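PDB 5MDN: DNA polymerase from Pyrobaculum calidifontis, which probably catalyses template-directed DNA synthesis, adding deoxyribonucleotides from their triphosphates to a growing strand with release of diphosphate, as a family B polymerase. Local coordinates for residues 112-117 / 263-268; 352-357 / 363-368. All blocks are in the same frame, centred on the assembly; numbering follows the deposited sequence.

How the contacts relate
From the N terminus, the chain passes Asp7 in strand 5-12 and reaches the start of helix 115-123. Contact 1 (112-117 / 263-268) closes a loop of 145 intervening residues by joining the start of that helix to the turn between strands 261-262 and 268-269. Contact 2 (352-357 / 363-368) then closes a loop of five residues, tying the end of helix 326-356 to the short helix after it. The two are in series, neither nested nor crossed. Their centres are about 13 Å apart, and they meet where Arg114 and His267 pack on Gln364. The next-door residue, Asp363, shares a magnesium ion with Asp7.

Contact 1 (112-117 / 263-268); sequences DIRYYM and SVYGHW
Arg114 reaches across to the hydroxyl of Tyr265, and this is where the polar part of the contact lies. Its NH2 gives a hydrogen bond to Tyr265 OH (3.2 Å, N-H...O angle 160°), with the oxygen almost in the guanidinium plane. NH1 adds a weak bond to Tyr265 OH at 3.4 Å, and the edge of the guanidinium faces the oxygen. The main polar partner of this hydroxyl is Asn372, with a weak bond from Trp376, both of helix 370-384. The guanidinium and the phenol ring stand nearly perpendicular, 83° apart. Arg114 comes to this place extended at chi2 and bent at chi3 (73°), from the N-cap position of helix 115-123.

Its partners sit in the tight reversal that links strands 261-262 and 268-269, within the RNase H-like exonuclease region. Tyr265 and Gly266 both have positive phi, and the chain is drawn together by Ser263 N to His267 O (2.7 Å). Val264 O collects two donors, His267 N at 2.9 Å and the in-plane ring nitrogen His267 ND1 at 2.6 Å, which fixes how the imidazole is turned.

The apolar part belongs to Val264. Its CG1 lies over the centre of one guanidinium face, 4.0 Å above the plane, while CG2 covers one face of the Tyr265 ring. A methionine in place of Arg114 would probably leave Tyr265 OH without the two guanidinium donors, though Asn372 would remain, and Val264 CG1 without the flat group it covers. Gln364, of helix 362-365, touches both Arg114 and Val264.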
ATOM      1  N   ASP A 112      22.999   5.552   1.163  1.00 65.95           N
ATOM      2  CA  ASP A 112      21.740   5.743   1.873  1.00 63.48           C
ATOM      3  C   ASP A 112      20.935   4.451   1.995  1.00 55.16           C
ATOM      4  O   ASP A 112      19.704   4.488   2.070  1.00 55.25           O
ATOM      5  CB  ASP A 112      20.903   6.819   1.187  1.00 68.52           C
ATOM      6  CG  ASP A 112      20.542   6.455  -0.238  1.00 74.98           C
ATOM      7  OD1 ASP A 112      21.354   5.777  -0.903  1.00 76.19           O
ATOM      8  OD2 ASP A 112      19.443   6.841  -0.689  1.00 82.69           O
ATOM      9  N   ILE A 113      21.604   3.303   2.016  1.00 50.45           N
ATOM     10  CA  ILE A 113      20.920   2.019   2.142  1.00 50.75           C
ATOM     11  C   ILE A 113      20.897   1.654   3.621  1.00 50.75           C
ATOM     12  O   ILE A 113      21.950   1.551   4.260  1.00 53.19           O
ATOM     13  CB  ILE A 113      21.607   0.924   1.308  1.00 50.04           C
ATOM     14  CG1 ILE A 113      21.201   0.988  -0.175  1.00 50.95           C
ATOM     15  CG2 ILE A 113      21.293  -0.460   1.867  1.00 49.74           C
ATOM     16  CD1 ILE A 113      21.562   2.268  -0.896  1.00 52.29           C
ATOM     17  N   ARG A 114      19.696   1.480   4.175  1.00 54.01           N
ATOM     18  CA  ARG A 114      19.573   1.205   5.601  1.00 53.49           C
ATOM     19  C   ARG A 114      20.260  -0.112   5.950  1.00 51.69           C
ATOM     20  O   ARG A 114      20.253  -1.068   5.170  1.00 51.86           O
ATOM     21  CB  ARG A 114      18.103   1.207   6.034  1.00 53.95           C
ATOM     22  CG  ARG A 114      17.266   0.048   5.560  1.00 55.59           C
ATOM     23  CD  ARG A 114      15.818   0.243   6.003  1.00 55.87           C
ATOM     24  NE  ARG A 114      15.150   1.292   5.236  1.00 55.29           N
ATOM     25  CZ  ARG A 114      14.123   1.080   4.419  1.00 54.23           C
ATOM     26  NH1 ARG A 114      13.637  -0.145   4.271  1.00 49.32           N
ATOM     27  NH2 ARG A 114      13.581   2.089   3.751  1.00 53.49           N
ATOM     28  N   TYR A 115      20.872  -0.136   7.135  1.00 48.42           N
ATOM     29  CA  TYR A 115      21.910  -1.114   7.446  1.00 51.12           C
ATOM     30  C   TYR A 115      21.393  -2.550   7.382  1.00 52.94           C
ATOM     31  O   TYR A 115      22.016  -3.411   6.751  1.00 53.54           O
ATOM     32  CB  TYR A 115      22.503  -0.799   8.819  1.00 51.42           C
ATOM     33  CG  TYR A 115      23.590  -1.745   9.272  1.00 50.87           C
ATOM     34  CD1 TYR A 115      24.786  -1.843   8.573  1.00 50.17           C
ATOM     35  CD2 TYR A 115      23.442  -2.504  10.425  1.00 51.08           C
ATOM     36  CE1 TYR A 115      25.790  -2.696   8.987  1.00 49.99           C
ATOM     37  CE2 TYR A 115      24.445  -3.354  10.850  1.00 51.02           C
ATOM     38  CZ  TYR A 115      25.614  -3.448  10.129  1.00 50.36           C
ATOM     39  OH  TYR A 115      26.611  -4.297  10.552  1.00 51.00           O
ATOM     40  N   TYR A 116      20.264  -2.841   8.038  1.00 47.84           N
ATOM     41  CA  TYR A 116      19.809  -4.229   8.073  1.00 52.20           C
ATOM     42  C   TYR A 116      19.270  -4.707   6.728  1.00 50.33           C
ATOM     43  O   TYR A 116      19.203  -5.920   6.500  1.00 48.84           O
ATOM     44  CB  TYR A 116      18.769  -4.434   9.181  1.00 58.87           C
ATOM     45  CG  TYR A 116      17.419  -3.786   8.968  1.00 65.08           C
ATOM     46  CD1 TYR A 116      17.256  -2.412   9.078  1.00 69.91           C
ATOM     47  CD2 TYR A 116      16.297  -4.559   8.694  1.00 67.82           C
ATOM     48  CE1 TYR A 116      16.018  -1.823   8.899  1.00 72.51           C
ATOM     49  CE2 TYR A 116      15.056  -3.980   8.514  1.00 69.91           C
ATOM     50  CZ  TYR A 116      14.922  -2.612   8.616  1.00 72.11           C
ATOM     51  OH  TYR A 116      13.689  -2.028   8.437  1.00 77.36           O
ATOM     52  N   MET A 117      18.888  -3.792   5.831  1.00 52.91           N
ATOM     53  CA  MET A 117      18.604  -4.191   4.456  1.00 52.25           C
ATOM     54  C   MET A 117      19.891  -4.446   3.679  1.00 51.33           C
ATOM     55  O   MET A 117      19.944  -5.350   2.837  1.00 50.67           O
ATOM     56  CB  MET A 117      17.760  -3.129   3.754  1.00 51.59           C
ATOM     57  CG  MET A 117      16.319  -3.052   4.230  1.00 53.20           C
ATOM     58  SD  MET A 117      15.412  -4.585   3.972  1.00 56.87           S
ATOM     59  CE  MET A 117      15.554  -4.768   2.196  1.00 58.73           C
ATOM     60  N   SER A 263       8.831   3.663  12.658  1.00 49.59           N
ATOM     61  CA  SER A 263       9.988   3.508  11.787  1.00 48.73           C
ATOM     62  C   SER A 263       9.698   3.946  10.355  1.00 50.39           C
ATOM     63  O   SER A 263       8.876   4.839  10.121  1.00 48.70           O
ATOM     64  CB  SER A 263      10.469   2.055  11.808  1.00 49.34           C
ATOM     65  OG  SER A 263      11.596   1.879  10.967  1.00 52.38           O
ATOM     66  N   VAL A 264      10.381   3.318   9.394  1.00 50.00           N
ATOM     67  CA  VAL A 264      10.325   3.766   8.010  1.00 48.74           C
ATOM     68  C   VAL A 264       8.917   3.590   7.437  1.00 47.40           C
ATOM     69  O   VAL A 264       8.145   2.720   7.866  1.00 44.00           O
ATOM     70  CB  VAL A 264      11.373   3.010   7.174  1.00 48.05           C
ATOM     71  CG1 VAL A 264      11.007   1.535   7.050  1.00 47.46           C
ATOM     72  CG2 VAL A 264      11.555   3.656   5.805  1.00 49.04           C
ATOM     73  N   TYR A 265       8.581   4.440   6.465  1.00 45.24           N
ATOM     74  CA  TYR A 265       7.266   4.531   5.832  1.00 45.38           C
ATOM     75  C   TYR A 265       6.154   4.853   6.821  1.00 44.99           C
ATOM     76  O   TYR A 265       4.973   4.697   6.490  1.00 44.77           O
ATOM     77  CB  TYR A 265       6.904   3.249   5.069  1.00 46.72           C
ATOM     78  CG  TYR A 265       8.040   2.631   4.291  1.00 48.58           C
ATOM     79  CD1 TYR A 265       8.645   3.311   3.243  1.00 49.15           C
ATOM     80  CD2 TYR A 265       8.489   1.351   4.587  1.00 50.76           C
ATOM     81  CE1 TYR A 265       9.678   2.742   2.526  1.00 50.59           C
ATOM     82  CE2 TYR A 265       9.518   0.773   3.877  1.00 50.40           C
ATOM     83  CZ  TYR A 265      10.109   1.471   2.847  1.00 51.34           C
ATOM     84  OH  TYR A 265      11.138   0.891   2.139  1.00 56.27           O
ATOM     85  N   GLY A 266       6.496   5.302   8.025  1.00 48.42           N
ATOM     86  CA  GLY A 266       5.504   5.456   9.065  1.00 48.66           C
ATOM     87  C   GLY A 266       5.011   4.162   9.669  1.00 47.08           C
ATOM     88  O   GLY A 266       4.083   4.192  10.483  1.00 49.45           O
ATOM     89  N   HIS A 267       5.596   3.026   9.295  1.00 47.54           N
ATOM     90  CA  HIS A 267       5.216   1.763   9.906  1.00 48.75           C
ATOM     91  C   HIS A 267       5.767   1.688  11.327  1.00 47.58           C
ATOM     92  O   HIS A 267       6.733   2.366  11.686  1.00 47.94           O
ATOM     93  CB  HIS A 267       5.716   0.582   9.073  1.00 47.87           C
ATOM     94  CG  HIS A 267       7.013   0.002   9.550  1.00 46.96           C
ATOM     95  ND1 HIS A 267       8.239   0.463   9.120  1.00 47.41           N
ATOM     96  CD2 HIS A 267       7.274  -1.013  10.407  1.00 46.55           C
ATOM     97  CE1 HIS A 267       9.199  -0.239   9.697  1.00 47.18           C
ATOM     98  NE2 HIS A 267       8.639  -1.140  10.484  1.00 46.34           N
ATOM     99  N   TRP A 268       5.136   0.849  12.141  1.00 49.12           N
ATOM    100  CA  TRP A 268       5.504   0.696  13.542  1.00 49.42           C
ATOM    101  C   TRP A 268       6.175  -0.654  13.738  1.00 48.47           C
ATOM    102  O   TRP A 268       5.585  -1.697  13.434  1.00 43.87           O
ATOM    103  CB  TRP A 268       4.282   0.839  14.449  1.00 48.49           C
ATOM    104  CG  TRP A 268       3.923   2.267  14.691  1.00 47.13           C
ATOM    105  CD1 TRP A 268       3.327   3.124  13.811  1.00 48.34           C
ATOM    106  CD2 TRP A 268       4.170   3.021  15.882  1.00 46.41           C
ATOM    107  NE1 TRP A 268       3.172   4.361  14.389  1.00 47.33           N
ATOM    108  CE2 TRP A 268       3.684   4.324  15.660  1.00 46.79           C
ATOM    109  CE3 TRP A 268       4.747   2.719  17.119  1.00 46.72           C
ATOM    110  CZ2 TRP A 268       3.758   5.322  16.628  1.00 46.23           C
ATOM    111  CZ3 TRP A 268       4.821   3.712  18.078  1.00 45.71           C
ATOM    112  CH2 TRP A 268       4.329   4.996  17.826  1.00 46.18           C
TER

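Contact 2 (352-357 / 363-368); sequences IQLSSV and DQVAAA
The end of the long helix 326-356 and the short helix 362-365 pack against each other through Leu354, Ser355 and Val365, with only a brief connection between the helices. Val365 is the main intruder, and its CG2 does most of the touching. Set anti to the backbone N, Val365 CG2 points at Leu354, 3.9 Å from Leu354 CG and 3.5 Å from Leu354 O, meeting both the side chain and the carbonyl of one residue. The two side chains run at a slant to one another. The other methyl, Val365 CG1, lies 4.4 Å from Ser355 CB.

No hydrogen bond spans the segments. Ser355 OG bonds to Leu360 O in the connection, and Leu354 O accepts from Ser358 OG. At the helix end, Gln353 O takes both Val357 N and Ser356 OG, each at 2.9 Å, the hydroxyl tilted from the carbonyl plane. Helix 495-512 adds Met510 against Leu354. The whole is buried, mainly apolar packing, with one methyl against a helix carbonyl, at a short connection between consecutive helices, the second of which carries Asp363 of the magnesium site.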
ATOM      1  N   ILE A 352       2.985 -12.432   2.412  1.00 54.20           N
ATOM      2  CA  ILE A 352       4.153 -13.244   2.746  1.00 52.65           C
ATOM      3  C   ILE A 352       4.952 -13.569   1.490  1.00 52.68           C
ATOM      4  O   ILE A 352       6.188 -13.502   1.488  1.00 53.29           O
ATOM      5  CB  ILE A 352       3.722 -14.517   3.498  1.00 52.14           C
ATOM      6  CG1 ILE A 352       3.201 -14.158   4.892  1.00 52.82           C
ATOM      7  CG2 ILE A 352       4.873 -15.506   3.593  1.00 50.38           C
ATOM      8  CD1 ILE A 352       2.680 -15.339   5.676  1.00 51.78           C
ATOM      9  N   GLN A 353       4.262 -13.914   0.401  1.00 54.65           N
ATOM     10  CA  GLN A 353       4.959 -14.195  -0.850  1.00 54.38           C
ATOM     11  C   GLN A 353       5.520 -12.919  -1.463  1.00 53.54           C
ATOM     12  O   GLN A 353       6.636 -12.918  -1.995  1.00 56.45           O
ATOM     13  CB  GLN A 353       4.021 -14.899  -1.829  1.00 53.84           C
ATOM     14  CG  GLN A 353       3.494 -16.234  -1.331  1.00 55.13           C
ATOM     15  CD  GLN A 353       4.605 -17.214  -1.015  1.00 56.17           C
ATOM     16  OE1 GLN A 353       5.594 -17.305  -1.742  1.00 56.22           O
ATOM     17  NE2 GLN A 353       4.447 -17.956   0.075  1.00 56.61           N
ATOM     18  N   LEU A 354       4.761 -11.823  -1.395  1.00 54.26           N
ATOM     19  CA  LEU A 354       5.272 -10.540  -1.859  1.00 51.32           C
ATOM     20  C   LEU A 354       6.455 -10.065  -1.027  1.00 49.36           C
ATOM     21  O   LEU A 354       7.185  -9.168  -1.463  1.00 49.31           O
ATOM     22  CB  LEU A 354       4.155  -9.490  -1.840  1.00 51.61           C
ATOM     23  CG  LEU A 354       4.421  -8.184  -2.595  1.00 52.23           C
ATOM     24  CD1 LEU A 354       4.669  -8.467  -4.070  1.00 52.66           C
ATOM     25  CD2 LEU A 354       3.273  -7.202  -2.418  1.00 53.47           C
ATOM     26  N   SER A 355       6.645 -10.625   0.172  1.00 50.17           N
ATOM     27  CA  SER A 355       7.816 -10.308   0.983  1.00 49.83           C
ATOM     28  C   SER A 355       9.038 -11.112   0.548  1.00 51.98           C
ATOM     29  O   SER A 355      10.158 -10.590   0.550  1.00 52.44           O
ATOM     30  CB  SER A 355       7.512 -10.550   2.460  1.00 48.34           C
ATOM     31  OG  SER A 355       8.677 -10.382   3.248  1.00 48.57           O
ATOM     32  N   SER A 356       8.843 -12.385   0.186  1.00 52.30           N
ATOM     33  CA  SER A 356       9.966 -13.202  -0.262  1.00 51.84           C
ATOM     34  C   SER A 356      10.408 -12.797  -1.662  1.00 51.27           C
ATOM     35  O   SER A 356      11.607 -12.809  -1.971  1.00 56.06           O
ATOM     36  CB  SER A 356       9.595 -14.684  -0.215  1.00 52.63           C
ATOM     37  OG  SER A 356       8.495 -14.966  -1.064  1.00 53.64           O
ATOM     38  N   VAL A 357       9.456 -12.424  -2.519  1.00 49.13           N
ATOM     39  CA  VAL A 357       9.788 -11.594  -3.666  1.00 52.04           C
ATOM     40  C   VAL A 357      10.047 -10.169  -3.180  1.00 54.10           C
ATOM     41  O   VAL A 357       9.684  -9.793  -2.059  1.00 61.88           O
ATOM     42  CB  VAL A 357       8.662 -11.643  -4.714  1.00 53.15           C
ATOM     43  CG1 VAL A 357       9.136 -11.090  -6.049  1.00 54.72           C
ATOM     44  CG2 VAL A 357       8.151 -13.070  -4.873  1.00 52.07           C
ATOM     45  N   ASP A 363       6.663  -6.585   7.870  1.00 45.00           N
ATOM     46  CA  ASP A 363       6.137  -5.355   8.444  1.00 47.85           C
ATOM     47  C   ASP A 363       6.333  -4.136   7.548  1.00 47.62           C
ATOM     48  O   ASP A 363       5.775  -3.075   7.851  1.00 47.86           O
ATOM     49  CB  ASP A 363       6.771  -5.106   9.818  1.00 52.54           C
ATOM     50  CG  ASP A 363       8.288  -5.155   9.789  1.00 56.62           C
ATOM     51  OD1 ASP A 363       8.905  -4.471   8.949  1.00 61.11           O
ATOM     52  OD2 ASP A 363       8.871  -5.892  10.614  1.00 63.60           O
ATOM     53  N   GLN A 364       7.107  -4.251   6.466  1.00 50.94           N
ATOM     54  CA  GLN A 364       7.371  -3.125   5.580  1.00 49.77           C
ATOM     55  C   GLN A 364       6.842  -3.296   4.164  1.00 49.55           C
ATOM     56  O   GLN A 364       6.667  -2.286   3.471  1.00 50.35           O
ATOM     57  CB  GLN A 364       8.880  -2.850   5.491  1.00 50.87           C
ATOM     58  CG  GLN A 364       9.500  -2.297   6.762  1.00 53.31           C
ATOM     59  CD  GLN A 364      11.013  -2.371   6.746  1.00 56.07           C
ATOM     60  OE1 GLN A 364      11.642  -2.791   7.720  1.00 64.21           O
ATOM     61  NE2 GLN A 364      11.609  -1.952   5.640  1.00 57.40           N
ATOM     62  N   VAL A 365       6.619  -4.530   3.704  1.00 52.27           N
ATOM     63  CA  VAL A 365       6.292  -4.766   2.299  1.00 49.36           C
ATOM     64  C   VAL A 365       5.025  -4.015   1.898  1.00 48.43           C
ATOM     65  O   VAL A 365       4.945  -3.451   0.800  1.00 48.45           O
ATOM     66  CB  VAL A 365       6.185  -6.279   2.023  1.00 48.61           C
ATOM     67  CG1 VAL A 365       5.088  -6.926   2.866  1.00 48.58           C
ATOM     68  CG2 VAL A 365       5.947  -6.532   0.541  1.00 49.54           C
ATOM     69  N   ALA A 366       4.020  -3.986   2.777  1.00 50.80           N
ATOM     70  CA  ALA A 366       2.778  -3.290   2.456  1.00 50.55           C
ATOM     71  C   ALA A 366       2.867  -1.791   2.720  1.00 48.72           C
ATOM     72  O   ALA A 366       2.235  -1.004   2.007  1.00 49.43           O
ATOM     73  CB  ALA A 366       1.622  -3.895   3.253  1.00 50.84           C
ATOM     74  N   ALA A 367       3.635  -1.380   3.733  1.00 47.07           N
ATOM     75  CA  ALA A 367       3.747   0.039   4.051  1.00 46.23           C
ATOM     76  C   ALA A 367       4.466   0.812   2.955  1.00 46.89           C
ATOM     77  O   ALA A 367       4.165   1.990   2.727  1.00 45.60           O
ATOM     78  CB  ALA A 367       4.474   0.221   5.383  1.00 44.96           C
ATOM     79  N   ALA A 368       5.415   0.174   2.274  1.00 48.28           N
ATOM     80  CA  ALA A 368       6.158   0.829   1.211  1.00 49.15           C
ATOM     81  C   ALA A 368       5.290   1.003  -0.032  1.00 50.80           C
ATOM     82  O   ALA A 368       4.340   0.253  -0.269  1.00 52.93           O
ATOM     83  CB  ALA A 368       7.411   0.025   0.866  1.00 47.77           C
TER